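Local atomic coordinates of glycosyl transferase (Staphylococcus aureus, PDB entry 5U02), a protein that belongs to the TarS-type glycosyl transferases and comprises here a helical linker region followed by two beta-rich C-terminal domains, assembled as a trimer. Residues V300-M305 against L346-M351; K287-L292 against E326-L331; H149-E154 against I198-I203. All coordinates share one frame; numbering follows the deposited sequence.

Contact 1 (V300-M305 against L346-M351); sequences VFEEGM and LNTAHM
One carboxylate, that of Glu302, takes three hydrogen bonds from a single turn of chain. OE1 accepts two of them. The backbone N of His350 reaches Glu302 OE1 at 2.7 Å on the syn lone pair, with a somewhat bent N-H...O angle of 144°. Thr348 OG1 donates to Glu302 OE1 at 2.9 Å on the anti lone pair. Glu302 OE2 takes the third bond, from His350 ND1 at 2.8 Å, again on a syn lone pair. This His-carboxylate bond is fairly straight, and OE2 lies almost in the imidazole plane. Carboxylate and ring are nearly coplanar, 24° apart, so the bond helps to set the ring's rotation. Stacking of His149 on the His350 ring is a second restraint. ND1 carries a proton here; the nearby carboxylate would probably favour the charged form of the ring.

Glu302 gets there by an unusual start. Its CG sits in the crowded position between the backbone N and the carbonyl carbon (chi1 45°), and the chain is extended beyond. The segment 346-351 leaves strand 345-347 through a tight turn to strand 352-354, the outermost strand within this chain of the antiparallel sheet of C-terminal domain 2, an E-set family domain. Thr348 N bonds to Met351 O at 2.9 Å and closes the turn. Thr348 OG1 also takes a weak bond from Met351 N, so the hydroxyl ties turn and carboxylate together.

Ala349 CB lies 3.6 Å from Glu302 OE2, packed against the carboxylate. Phe301 CD2 meets Thr348 CG2 at 4.1 Å, the two side chains crossing at about a right angle. Asn148 bonds to Glu302 N and Thr348 OG1. Met305 points its end away from this turn and packs on Thr348 of the second subunit and Met305 of the third.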
loop_
_atom_site.group_PDB
_atom_site.type_symbol
_atom_site.label_atom_id
_atom_site.label_comp_id
_atom_site.label_asym_id
_atom_site.label_seq_id
_atom_site.Cartn_x
_atom_site.Cartn_y
_atom_site.Cartn_z
ATOM N N VAL A 300 -0.153 -0.007 -29.228
ATOM C CA VAL A 300 0.276 -1.239 -28.583
ATOM C C VAL A 300 -0.911 -1.838 -27.844
ATOM O O VAL A 300 -1.591 -1.145 -27.073
ATOM C CB VAL A 300 1.458 -0.993 -27.628
ATOM C CG1 VAL A 300 2.762 -0.930 -28.409
ATOM C CG2 VAL A 300 1.249 0.285 -26.826
ATOM N N PHE A 301 -1.165 -3.121 -28.087
ATOM C CA PHE A 301 -2.227 -3.859 -27.427
ATOM C C PHE A 301 -1.622 -5.015 -26.647
ATOM O O PHE A 301 -0.555 -5.533 -27.000
ATOM C CB PHE A 301 -3.261 -4.385 -28.439
ATOM C CG PHE A 301 -4.065 -3.301 -29.106
ATOM C CD1 PHE A 301 -3.560 -2.616 -30.199
ATOM C CD2 PHE A 301 -5.325 -2.965 -28.631
ATOM C CE1 PHE A 301 -4.297 -1.614 -30.809
ATOM C CE2 PHE A 301 -6.067 -1.966 -29.234
ATOM C CZ PHE A 301 -5.554 -1.289 -30.329
ATOM N N GLU A 302 -2.308 -5.415 -25.579
ATOM C CA GLU A 302 -1.863 -6.558 -24.797
ATOM C C GLU A 302 -1.994 -7.836 -25.618
ATOM O O GLU A 302 -3.036 -8.094 -26.228
ATOM C CB GLU A 302 -2.671 -6.667 -23.506
ATOM C CG GLU A 302 -4.170 -6.477 -23.690
ATOM C CD GLU A 302 -4.985 -6.954 -22.491
ATOM O OE1 GLU A 302 -6.218 -6.757 -22.502
ATOM O OE2 GLU A 302 -4.402 -7.532 -21.548
ATOM N N GLU A 303 -0.936 -8.633 -25.639
ATOM C CA GLU A 303 -0.973 -9.879 -26.383
ATOM C C GLU A 303 -1.703 -10.951 -25.584
ATOM O O GLU A 303 -1.749 -10.918 -24.352
ATOM C CB GLU A 303 0.445 -10.337 -26.732
ATOM C CG GLU A 303 1.176 -9.379 -27.674
ATOM C CD GLU A 303 2.469 -9.964 -28.208
ATOM O OE1 GLU A 303 3.276 -10.469 -27.404
ATOM O OE2 GLU A 303 2.671 -9.938 -29.438
ATOM N N GLY A 304 -2.287 -11.904 -26.302
ATOM C CA GLY A 304 -3.006 -12.988 -25.667
ATOM C C GLY A 304 -4.386 -13.188 -26.249
ATOM O O GLY A 304 -4.639 -12.828 -27.402
ATOM N N MET A 305 -5.293 -13.741 -25.448
ATOM C CA MET A 305 -6.626 -14.066 -25.934
ATOM C C MET A 305 -7.381 -12.810 -26.346
ATOM O O MET A 305 -7.242 -11.746 -25.736
ATOM C CB MET A 305 -7.408 -14.817 -24.861
ATOM C CG MET A 305 -6.771 -16.134 -24.470
ATOM S SD MET A 305 -7.530 -16.847 -23.003
ATOM C CE MET A 305 -6.358 -18.151 -22.638
ATOM N N LEU A 346 -14.933 -5.536 -30.433
ATOM C CA LEU A 346 -13.598 -6.122 -30.435
ATOM C C LEU A 346 -13.082 -6.146 -29.007
ATOM O O LEU A 346 -13.116 -5.124 -28.317
ATOM C CB LEU A 346 -12.641 -5.335 -31.336
ATOM C CG LEU A 346 -11.269 -5.971 -31.569
ATOM C CD1 LEU A 346 -10.858 -5.843 -33.032
ATOM C CD2 LEU A 346 -10.214 -5.352 -30.662
ATOM N N ASN A 347 -12.607 -7.306 -28.567
ATOM C CA ASN A 347 -12.145 -7.489 -27.198
ATOM C C ASN A 347 -10.702 -7.970 -27.179
ATOM O O ASN A 347 -10.323 -8.850 -27.954
ATOM C CB ASN A 347 -13.022 -8.493 -26.438
ATOM C CG ASN A 347 -14.342 -7.895 -25.991
ATOM O OD1 ASN A 347 -15.045 -7.258 -26.773
ATOM N ND2 ASN A 347 -14.682 -8.094 -24.722
ATOM N N THR A 348 -9.902 -7.379 -26.295
ATOM C CA THR A 348 -8.615 -7.933 -25.915
ATOM C C THR A 348 -8.800 -8.724 -24.622
ATOM O O THR A 348 -9.925 -8.961 -24.172
ATOM C CB THR A 348 -7.567 -6.829 -25.769
ATOM O OG1 THR A 348 -7.943 -5.944 -24.706
ATOM C CG2 THR A 348 -7.445 -6.042 -27.063
ATOM N N ALA A 349 -7.687 -9.119 -23.996
ATOM C CA ALA A 349 -7.770 -9.997 -22.831
ATOM C C ALA A 349 -8.501 -9.344 -21.660
ATOM O O ALA A 349 -9.187 -10.035 -20.898
ATOM C CB ALA A 349 -6.370 -10.436 -22.403
ATOM N N HIS A 350 -8.381 -8.027 -21.499
ATOM C CA HIS A 350 -9.005 -7.348 -20.369
ATOM C C HIS A 350 -9.900 -6.174 -20.745
ATOM O O HIS A 350 -10.526 -5.598 -19.849
ATOM C CB HIS A 350 -7.939 -6.832 -19.391
ATOM C CG HIS A 350 -7.080 -7.906 -18.797
ATOM N ND1 HIS A 350 -5.903 -8.324 -19.381
ATOM C CD2 HIS A 350 -7.211 -8.626 -17.659
ATOM C CE1 HIS A 350 -5.355 -9.268 -18.636
ATOM N NE2 HIS A 350 -6.130 -9.470 -17.585
ATOM N N MET A 351 -9.970 -5.786 -22.017
ATOM C CA MET A 351 -10.708 -4.597 -22.415
ATOM C C MET A 351 -11.663 -4.926 -23.558
ATOM O O MET A 351 -11.463 -5.881 -24.313
ATOM C CB MET A 351 -9.757 -3.465 -22.830
ATOM C CG MET A 351 -8.520 -3.326 -21.944
ATOM S SD MET A 351 -8.882 -2.858 -20.235
ATOM C CE MET A 351 -9.481 -1.183 -20.446
#

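Contact 2 (K287-L292 against E326-L331); sequences KNKIIL and EVEILL
Lys289 starts with CG anti to its carbonyl carbon (chi1 -75°) and runs extended to its end. Glu328 instead sets CG anti to the backbone N (chi1 171°). The two side chains cross obliquely on the same face of the sheet. Glu328 OE1 rests against the aliphatic part of the lysine, 3.4 Å from Lys289 CD. The salt bridge from Lys289 NZ to Glu328 OE1 is long, at 3.9 Å. The ammonium has a stronger partner in Asp312 of the second subunit, so Glu328 probably acts as a weaker, second negative charge.

Leu330 also puts CG anti to its backbone N. Leu330 CD1 touches both Asn288 ND2, at 3.6 Å, and Lys289 CE, at 3.7 Å. Leu330 runs alongside each of them, pointing the same way. Ile291 bends back at chi2, which lays CD1 against Glu328 CB.

The other face is apolar and buried. Ile290 packs beside Ile329, and Leu292 beside Val327, each pair meeting CB to CB. Ile290 CD1 touches Leu331 CD1 at 3.7 Å as the two chains cross obliquely. Val308 and Met282 of neighbouring strands join this layer.

Five backbone hydrogen bonds hold the strands. The straightest is Ile290 N to Ile329 O, 3.0 Å with an N-H...O angle of 168°, and it falls on a carbonyl lone pair. The shortest is Leu331 N to Asn288 O at 2.7 Å, nearly along the C=O axis. CA-H...O contacts alternate with these bonds.

Ile290-Ile329 and Leu292-Val327 are hydrogen-bonded pairs. Lys289-Leu330 and Ile291-Glu328 are non-hydrogen-bonded pairs. This is a regular antiparallel pairing inside the sheet of an E-set family domain, with an apolar face of Ile290, Leu292, Val327 and Ile329, and an opposite face where Lys289 reaches the second subunit.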
loop_
_atom_site.group_PDB
_atom_site.type_symbol
_atom_site.label_atom_id
_atom_site.label_comp_id
_atom_site.label_asym_id
_atom_site.label_seq_id
_atom_site.Cartn_x
_atom_site.Cartn_y
_atom_site.Cartn_z
ATOM N N LYS A 287 -8.180 -15.682 -44.512
ATOM C CA LYS A 287 -9.546 -15.892 -44.059
ATOM C C LYS A 287 -9.694 -15.930 -42.546
ATOM O O LYS A 287 -10.828 -15.982 -42.057
ATOM C CB LYS A 287 -10.115 -17.194 -44.645
ATOM C CG LYS A 287 -10.153 -17.213 -46.164
ATOM C CD LYS A 287 -10.920 -16.013 -46.717
ATOM C CE LYS A 287 -12.392 -16.047 -46.315
ATOM N NZ LYS A 287 -12.953 -14.681 -46.115
ATOM N N ASN A 288 -8.593 -15.881 -41.790
ATOM C CA ASN A 288 -8.668 -16.083 -40.349
ATOM C C ASN A 288 -7.839 -15.068 -39.566
ATOM O O ASN A 288 -7.565 -15.293 -38.382
ATOM C CB ASN A 288 -8.223 -17.511 -39.988
ATOM C CG ASN A 288 -6.773 -17.794 -40.379
ATOM O OD1 ASN A 288 -6.173 -17.068 -41.178
ATOM N ND2 ASN A 288 -6.209 -18.858 -39.821
ATOM N N LYS A 289 -7.433 -13.960 -40.182
ATOM C CA LYS A 289 -6.565 -12.990 -39.526
ATOM C C LYS A 289 -7.124 -11.586 -39.694
ATOM O O LYS A 289 -7.416 -11.152 -40.816
ATOM C CB LYS A 289 -5.135 -13.059 -40.075
ATOM C CG LYS A 289 -4.351 -14.273 -39.593
ATOM C CD LYS A 289 -3.006 -14.404 -40.306
ATOM C CE LYS A 289 -2.237 -15.612 -39.789
ATOM N NZ LYS A 289 -1.063 -15.960 -40.638
ATOM N N ILE A 290 -7.265 -10.880 -38.577
ATOM C CA ILE A 290 -7.685 -9.485 -38.560
ATOM C C ILE A 290 -6.459 -8.640 -38.236
ATOM O O ILE A 290 -5.718 -8.947 -37.294
ATOM C CB ILE A 290 -8.820 -9.261 -37.548
ATOM C CG1 ILE A 290 -10.008 -10.160 -37.903
ATOM C CG2 ILE A 290 -9.249 -7.796 -37.525
ATOM C CD1 ILE A 290 -11.088 -10.221 -36.845
ATOM N N ILE A 291 -6.227 -7.604 -39.036
ATOM C CA ILE A 291 -5.034 -6.771 -38.922
ATOM C C ILE A 291 -5.463 -5.364 -38.528
ATOM O O ILE A 291 -6.255 -4.722 -39.233
ATOM C CB ILE A 291 -4.226 -6.744 -40.231
ATOM C CG1 ILE A 291 -3.875 -8.159 -40.694
ATOM C CG2 ILE A 291 -2.955 -5.926 -40.043
ATOM C CD1 ILE A 291 -2.983 -8.905 -39.732
ATOM N N LEU A 292 -4.933 -4.879 -37.410
ATOM C CA LEU A 292 -5.135 -3.504 -36.977
ATOM C C LEU A 292 -3.868 -2.723 -37.290
ATOM O O LEU A 292 -2.781 -3.097 -36.836
ATOM C CB LEU A 292 -5.452 -3.438 -35.486
ATOM C CG LEU A 292 -6.680 -4.216 -35.008
ATOM C CD1 LEU A 292 -6.862 -4.025 -33.514
ATOM C CD2 LEU A 292 -7.926 -3.791 -35.769
ATOM N N GLU A 326 1.276 -2.532 -36.160
ATOM C CA GLU A 326 0.487 -3.601 -36.758
ATOM C C GLU A 326 0.233 -4.697 -35.735
ATOM O O GLU A 326 1.167 -5.192 -35.093
ATOM C CB GLU A 326 1.173 -4.184 -37.995
ATOM C CG GLU A 326 1.033 -3.305 -39.221
ATOM C CD GLU A 326 1.818 -3.819 -40.400
ATOM O OE1 GLU A 326 1.267 -3.817 -41.520
ATOM O OE2 GLU A 326 2.985 -4.222 -40.210
ATOM N N VAL A 327 -1.032 -5.081 -35.610
ATOM C CA VAL A 327 -1.478 -6.094 -34.668
ATOM C C VAL A 327 -2.238 -7.154 -35.446
ATOM O O VAL A 327 -3.056 -6.826 -36.313
ATOM C CB VAL A 327 -2.362 -5.477 -33.567
ATOM C CG1 VAL A 327 -3.197 -6.534 -32.892
ATOM C CG2 VAL A 327 -1.496 -4.751 -32.550
ATOM N N GLU A 328 -1.965 -8.420 -35.148
ATOM C CA GLU A 328 -2.640 -9.537 -35.788
ATOM C C GLU A 328 -3.510 -10.263 -34.773
ATOM O O GLU A 328 -3.057 -10.574 -33.666
ATOM C CB GLU A 328 -1.639 -10.509 -36.409
ATOM C CG GLU A 328 -2.275 -11.794 -36.902
ATOM C CD GLU A 328 -1.251 -12.851 -37.244
ATOM O OE1 GLU A 328 -0.711 -12.809 -38.365
ATOM O OE2 GLU A 328 -0.980 -13.717 -36.387
ATOM N N ILE A 329 -4.751 -10.533 -35.154
ATOM C CA ILE A 329 -5.661 -11.338 -34.355
ATOM C C ILE A 329 -5.905 -12.610 -35.149
ATOM O O ILE A 329 -6.630 -12.597 -36.151
ATOM C CB ILE A 329 -6.966 -10.601 -34.040
ATOM C CG1 ILE A 329 -6.672 -9.347 -33.208
ATOM C CG2 ILE A 329 -7.923 -11.523 -33.292
ATOM C CD1 ILE A 329 -7.886 -8.490 -32.917
ATOM N N LEU A 330 -5.270 -13.701 -34.721
ATOM C CA LEU A 330 -5.404 -15.004 -35.373
ATOM C C LEU A 330 -6.670 -15.672 -34.855
ATOM O O LEU A 330 -6.701 -16.183 -33.733
ATOM C CB LEU A 330 -4.174 -15.863 -35.106
ATOM C CG LEU A 330 -4.186 -17.289 -35.658
ATOM C CD1 LEU A 330 -4.315 -17.274 -37.175
ATOM C CD2 LEU A 330 -2.939 -18.057 -35.225
ATOM N N LEU A 331 -7.719 -15.675 -35.677
ATOM C CA LEU A 331 -9.018 -16.181 -35.262
ATOM C C LEU A 331 -9.019 -17.705 -35.189
ATOM O O LEU A 331 -8.201 -18.388 -35.811
ATOM C CB LEU A 331 -10.106 -15.714 -36.228
ATOM C CG LEU A 331 -10.333 -14.210 -36.314
ATOM C CD1 LEU A 331 -11.331 -13.904 -37.410
ATOM C CD2 LEU A 331 -10.826 -13.691 -34.975
#

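Contact 3 (H149-E154 against I198-I203); sequences HKIVTE and IMLEDI
Ile151 and Ile198 form an antiparallel hydrogen-bonded pair. Ile198 N gives Ile151 O a short, straight bond of 2.7 Å at 174°, in the carbonyl plane. Ile151 N returns one to Ile198 O at 2.9 Å, from above that carbonyl's plane. The two isoleucines lie side by side, and Ile151 CD1 meets Leu200 CD2 at 4.1 Å, crossing at about a right angle.

Met199 and Lys150 make the next, non-hydrogen-bonded pair. The methionine is bent at chi2 and chi3. Met199 SD lies 3.7 Å from Lys150 CB, and Met199 CE reaches His149 NE2 at 3.5 Å, oblique to the ring.

Met199 is the N-cap of helix 200-203. Met199 O accepts from Asp202 N at 2.8 Å. The strand bonding runs on into this first turn, since Leu200 N binds His149 O at 3.2 Å. A water donates to His149 O and accepts from Glu201 N, bridging strand and helix start.

Farther out, Asp147 accepts from the N of both His149 and Lys150. Leu171 and Val184 pack on Ile198 within the antiparallel sheet of C-terminal domain 1.

The extended Lys150 reaches another chain, in a salt bridge to Glu201 of the second subunit. Glu201 of this chain forms the matching salt bridge to Lys150 of the third subunit. Opposite charges on strand and helix thus link the contact to both neighbouring subunits.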
loop_
_atom_site.group_PDB
_atom_site.type_symbol
_atom_site.label_atom_id
_atom_site.label_comp_id
_atom_site.label_asym_id
_atom_site.label_seq_id
_atom_site.Cartn_x
_atom_site.Cartn_y
_atom_site.Cartn_z
ATOM N N HIS A 149 -3.998 -1.986 -21.717
ATOM C CA HIS A 149 -4.474 -2.537 -20.456
ATOM C C HIS A 149 -3.759 -1.969 -19.238
ATOM O O HIS A 149 -4.409 -1.700 -18.222
ATOM C CB HIS A 149 -4.360 -4.070 -20.498
ATOM C CG HIS A 149 -4.524 -4.743 -19.170
ATOM N ND1 HIS A 149 -3.484 -5.362 -18.504
ATOM C CD2 HIS A 149 -5.611 -4.860 -18.367
ATOM C CE1 HIS A 149 -3.935 -5.856 -17.365
ATOM N NE2 HIS A 149 -5.218 -5.561 -17.254
ATOM N N LYS A 150 -2.454 -1.724 -19.324
ATOM C CA LYS A 150 -1.736 -1.160 -18.190
ATOM C C LYS A 150 -0.430 -0.529 -18.650
ATOM O O LYS A 150 0.065 -0.794 -19.748
ATOM C CB LYS A 150 -1.447 -2.220 -17.122
ATOM C CG LYS A 150 -0.535 -3.332 -17.605
ATOM C CD LYS A 150 -0.170 -4.288 -16.476
ATOM C CE LYS A 150 0.735 -5.398 -16.984
ATOM N NZ LYS A 150 1.129 -6.328 -15.895
ATOM N N ILE A 151 0.121 0.305 -17.774
ATOM C CA ILE A 151 1.470 0.839 -17.902
ATOM C C ILE A 151 2.316 0.222 -16.800
ATOM O O ILE A 151 1.902 0.194 -15.634
ATOM C CB ILE A 151 1.479 2.374 -17.797
ATOM C CG1 ILE A 151 0.631 3.003 -18.903
ATOM C CG2 ILE A 151 2.908 2.912 -17.817
ATOM C CD1 ILE A 151 0.286 4.464 -18.633
ATOM N N VAL A 152 3.494 -0.275 -17.161
ATOM C CA VAL A 152 4.456 -0.806 -16.202
ATOM C C VAL A 152 5.718 0.035 -16.307
ATOM O O VAL A 152 6.362 0.069 -17.365
ATOM C CB VAL A 152 4.764 -2.289 -16.455
ATOM C CG1 VAL A 152 5.715 -2.835 -15.386
ATOM C CG2 VAL A 152 3.476 -3.092 -16.500
ATOM N N THR A 153 6.067 0.720 -15.220
ATOM C CA THR A 153 7.266 1.541 -15.206
ATOM C C THR A 153 8.078 1.238 -13.957
ATOM O O THR A 153 7.525 1.023 -12.873
ATOM C CB THR A 153 6.934 3.047 -15.291
ATOM O OG1 THR A 153 8.143 3.788 -15.468
ATOM C CG2 THR A 153 6.243 3.531 -14.041
ATOM N N GLU A 154 9.395 1.205 -14.128
ATOM C CA GLU A 154 10.332 0.954 -13.045
ATOM C C GLU A 154 11.179 2.199 -12.840
ATOM O O GLU A 154 11.779 2.708 -13.791
ATOM C CB GLU A 154 11.215 -0.256 -13.363
ATOM C CG GLU A 154 12.175 -0.648 -12.260
ATOM C CD GLU A 154 13.123 -1.741 -12.700
ATOM O OE1 GLU A 154 14.057 -1.437 -13.476
ATOM O OE2 GLU A 154 12.925 -2.906 -12.284
ATOM N N ILE A 198 0.221 0.635 -13.520
ATOM C CA ILE A 198 -0.838 1.628 -13.659
ATOM C C ILE A 198 -1.920 1.008 -14.533
ATOM O O ILE A 198 -1.818 1.011 -15.764
ATOM C CB ILE A 198 -0.326 2.931 -14.273
ATOM C CG1 ILE A 198 0.837 3.505 -13.470
ATOM C CG2 ILE A 198 -1.448 3.943 -14.371
ATOM C CD1 ILE A 198 1.586 4.551 -14.243
ATOM N N MET A 199 -2.965 0.491 -13.897
ATOM C CA MET A 199 -4.073 -0.130 -14.610
ATOM C C MET A 199 -4.964 0.953 -15.209
ATOM O O MET A 199 -5.520 1.780 -14.479
ATOM C CB MET A 199 -4.865 -1.021 -13.656
ATOM C CG MET A 199 -3.982 -1.858 -12.752
ATOM S SD MET A 199 -2.828 -2.859 -13.695
ATOM C CE MET A 199 -3.951 -4.044 -14.417
ATOM N N LEU A 200 -5.114 0.941 -16.536
ATOM C CA LEU A 200 -5.883 1.988 -17.200
ATOM C C LEU A 200 -7.353 1.965 -16.798
ATOM O O LEU A 200 -8.012 3.011 -16.833
ATOM C CB LEU A 200 -5.746 1.865 -18.716
ATOM C CG LEU A 200 -4.315 1.777 -19.242
ATOM C CD1 LEU A 200 -4.304 1.573 -20.731
ATOM C CD2 LEU A 200 -3.535 3.016 -18.894
ATOM N N GLU A 201 -7.886 0.800 -16.417
ATOM C CA GLU A 201 -9.240 0.763 -15.868
ATOM C C GLU A 201 -9.333 1.564 -14.574
ATOM O O GLU A 201 -10.394 2.115 -14.261
ATOM C CB GLU A 201 -9.678 -0.687 -15.640
ATOM C CG GLU A 201 -11.092 -0.853 -15.072
ATOM C CD GLU A 201 -11.440 -2.309 -14.769
ATOM O OE1 GLU A 201 -10.668 -3.207 -15.167
ATOM O OE2 GLU A 201 -12.482 -2.556 -14.124
ATOM N N ASP A 202 -8.232 1.660 -13.820
ATOM C CA ASP A 202 -8.243 2.437 -12.585
ATOM C C ASP A 202 -8.182 3.941 -12.841
ATOM O O ASP A 202 -8.733 4.719 -12.052
ATOM C CB ASP A 202 -7.079 2.020 -11.676
ATOM C CG ASP A 202 -7.244 0.620 -11.101
ATOM O OD1 ASP A 202 -6.227 0.046 -10.661
ATOM O OD2 ASP A 202 -8.377 0.095 -11.096
ATOM N N ILE A 203 -7.529 4.375 -13.920
ATOM C CA ILE A 203 -7.304 5.794 -14.180
ATOM C C ILE A 203 -8.155 6.332 -15.322
ATOM O O ILE A 203 -8.101 7.540 -15.596
ATOM C CB ILE A 203 -5.814 6.085 -14.446
ATOM C CG1 ILE A 203 -5.379 5.534 -15.805
ATOM C CG2 ILE A 203 -4.944 5.492 -13.350
ATOM C CD1 ILE A 203 -3.936 5.879 -16.143
HETATM O O HOH W 1 -6.515 -1.742 -16.925
#

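Overall arrangement
Contacts 1 and 2 belong to one antiparallel sheet of C-terminal domain 2, their centres about 12 Å apart. They touch through Phe301 CD1 and Val327 CG2, 3.8 Å apart, and through Leu346 and Ile329. Their segments alternate along the chain. Contact 3 lies in C-terminal domain 1, about 14 Å from contact 1 between centres. His149 is one place where the two meet, with His149 CD2 3.2 Å from His350 CB. His149 CB also packs on the Glu302 carboxylate. Contacts 2 and 3 do not touch; their nearest atoms are about 11 Å apart. Contact 1 therefore connects the other two across the domain boundary, and all three reach neighbouring subunits.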